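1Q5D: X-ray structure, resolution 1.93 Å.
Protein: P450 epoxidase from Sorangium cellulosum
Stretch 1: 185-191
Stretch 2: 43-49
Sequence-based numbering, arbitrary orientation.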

# COMPACT_ATOMS: atom_id res chain seq x y z
N VAL A 185 -5.26 -11.88 -9.39
CA VAL A 185 -5.79 -13.12 -9.96
C VAL A 185 -5.00 -13.45 -11.21
O VAL A 185 -4.97 -12.68 -12.17
CB VAL A 185 -7.30 -13.03 -10.32
CG1 VAL A 185 -7.78 -14.32 -11.05
CG2 VAL A 185 -8.14 -12.82 -9.07
N GLY A 186 -4.33 -14.60 -11.18
CA GLY A 186 -3.52 -15.02 -12.30
C GLY A 186 -2.09 -14.52 -12.21
O GLY A 186 -1.26 -14.87 -13.05
N LEU A 187 -1.80 -13.69 -11.20
CA LEU A 187 -0.48 -13.09 -11.04
C LEU A 187 0.18 -13.65 -9.79
O LEU A 187 1.30 -14.12 -9.85
CB LEU A 187 -0.57 -11.57 -10.92
CG LEU A 187 0.73 -10.75 -10.91
CD1 LEU A 187 1.56 -11.05 -9.69
CD2 LEU A 187 1.56 -10.95 -12.16
N VAL A 188 -0.52 -13.57 -8.67
CA VAL A 188 -0.02 -14.11 -7.40
C VAL A 188 -0.89 -15.29 -6.92
O VAL A 188 -2.10 -15.31 -7.17
CB VAL A 188 0.08 -13.00 -6.30
CG1 VAL A 188 0.97 -11.87 -6.76
CG2 VAL A 188 -1.29 -12.48 -5.93
N PRO A 189 -0.24 -16.24 -6.25
CA PRO A 189 -0.76 -17.59 -5.91
C PRO A 189 -2.17 -17.85 -5.33
O PRO A 189 -2.80 -18.84 -5.74
CB PRO A 189 0.28 -18.11 -4.91
CG PRO A 189 1.51 -17.46 -5.28
CD PRO A 189 1.15 -16.08 -5.80
N ARG A 190 -2.63 -17.06 -4.37
CA ARG A 190 -3.83 -17.41 -3.60
C ARG A 190 -4.63 -16.16 -3.25
O ARG A 190 -4.51 -15.63 -2.15
CB ARG A 190 -3.46 -18.10 -2.29
CG ARG A 190 -2.72 -19.47 -2.43
CD ARG A 190 -2.57 -20.22 -1.13
NE ARG A 190 -1.51 -21.25 -1.19
CZ ARG A 190 -1.09 -21.95 -0.15
NH1 ARG A 190 -1.64 -21.79 1.04
NH2 ARG A 190 -0.11 -22.85 -0.29
N VAL A 191 -5.41 -15.67 -4.20
CA VAL A 191 -6.27 -14.52 -3.94
C VAL A 191 -7.43 -15.02 -3.07
O VAL A 191 -8.11 -15.98 -3.44
CB VAL A 191 -6.78 -13.91 -5.26
CG1 VAL A 191 -7.80 -12.81 -5.00
CG2 VAL A 191 -5.61 -13.37 -6.06
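Stretch 2 (43-49) YWDEGRS

The contact is anchored by a two-pronged salt bridge between Arg190 and Glu46. Arg190 NE donates to Glu46 OE2 at 2.9 Å along an almost linear N-H...O path, and Arg190 NH2 donates to Glu46 OE1 at 3.0 Å. Glu46 OE2 lies at the edge of the guanidinium, near its plane. The CA-to-CB bond of Arg190 points sideways, and its extended side chain (chi1 m, chi2 and chi3 t) brings the charged end to Glu46, whose own chain is extended with chi1 and chi2 both t. Water 1 donates to Glu46 OE2 (2.6 Å) and, weakly, to Pro189 O (3.4 Å), linking the carboxylate to the backbone of stretch 1.

Stretch 2 leaves a strand at Trp44 and reverses through a type I turn from Asp45 to Arg48, closed by Arg48 N to Asp45 O at 3.0 Å; Trp44 N also bonds to Ser49 O (2.8 Å). Stretch 1 has no regular secondary structure and meets this turn through Pro189, whose CA lies 5.6 Å from Gly47 CA. Pro189 CG packs 3.6 Å from Trp44 CH2, approaching the indole obliquely, and lies 3.6 Å from Glu46 O and 3.7 Å from Gly47 CA. Farther out, Arg48 NH1 comes within 3.9 Å of Gly186 O.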

# COMPACT_ATOMS: atom_id res chain seq x y z
N TYR A 43 14.10 -19.75 -6.09
CA TYR A 43 12.90 -19.85 -6.91
C TYR A 43 11.73 -20.32 -6.04
O TYR A 43 11.82 -21.33 -5.32
CB TYR A 43 13.09 -20.79 -8.10
CG TYR A 43 12.02 -20.62 -9.15
CD1 TYR A 43 12.17 -19.68 -10.15
CD2 TYR A 43 10.85 -21.38 -9.12
CE1 TYR A 43 11.19 -19.49 -11.11
CE2 TYR A 43 9.87 -21.21 -10.08
CZ TYR A 43 10.05 -20.26 -11.07
OH TYR A 43 9.08 -20.07 -12.04
N TRP A 44 10.63 -19.59 -6.12
CA TRP A 44 9.44 -19.87 -5.33
C TRP A 44 8.48 -20.66 -6.21
O TRP A 44 7.87 -20.10 -7.11
CB TRP A 44 8.77 -18.56 -4.89
CG TRP A 44 7.51 -18.74 -4.08
CD1 TRP A 44 7.12 -19.86 -3.38
CD2 TRP A 44 6.48 -17.77 -3.89
NE1 TRP A 44 5.90 -19.64 -2.78
CE2 TRP A 44 5.50 -18.36 -3.06
CE3 TRP A 44 6.30 -16.45 -4.31
CZ2 TRP A 44 4.35 -17.67 -2.68
CZ3 TRP A 44 5.16 -15.78 -3.94
CH2 TRP A 44 4.20 -16.38 -3.11
N ASP A 45 8.37 -21.96 -5.94
CA ASP A 45 7.57 -22.84 -6.79
C ASP A 45 6.14 -22.34 -7.02
O ASP A 45 5.75 -22.11 -8.16
CB ASP A 45 7.59 -24.29 -6.24
CG ASP A 45 7.08 -24.40 -4.80
OD1 ASP A 45 6.86 -25.55 -4.34
OD2 ASP A 45 6.85 -23.42 -4.04
N GLU A 46 5.37 -22.16 -5.96
CA GLU A 46 3.96 -21.79 -6.13
C GLU A 46 3.81 -20.38 -6.68
O GLU A 46 2.84 -20.08 -7.40
CB GLU A 46 3.19 -21.94 -4.83
CG GLU A 46 1.72 -21.56 -4.96
CD GLU A 46 0.93 -21.86 -3.71
OE1 GLU A 46 1.55 -22.19 -2.68
OE2 GLU A 46 -0.33 -21.75 -3.77
N GLY A 47 4.76 -19.51 -6.36
CA GLY A 47 4.73 -18.16 -6.88
C GLY A 47 5.21 -18.08 -8.31
O GLY A 47 5.03 -17.07 -8.97
N ARG A 48 5.84 -19.16 -8.79
CA ARG A 48 6.40 -19.17 -10.15
C ARG A 48 7.30 -17.97 -10.39
O ARG A 48 7.19 -17.30 -11.42
CB ARG A 48 5.30 -19.18 -11.22
CG ARG A 48 4.33 -20.36 -11.19
CD ARG A 48 2.89 -19.96 -11.48
NE ARG A 48 2.72 -19.50 -12.85
CZ ARG A 48 1.80 -18.64 -13.26
NH1 ARG A 48 0.95 -18.08 -12.41
NH2 ARG A 48 1.73 -18.31 -14.53
N SER A 49 8.18 -17.67 -9.46
CA SER A 49 9.07 -16.53 -9.66
C SER A 49 10.28 -16.61 -8.75
O SER A 49 10.26 -17.32 -7.75
CB SER A 49 8.32 -15.22 -9.40
OG SER A 49 8.08 -15.06 -8.03
O HOH W 1 -1.98 -22.17 -5.75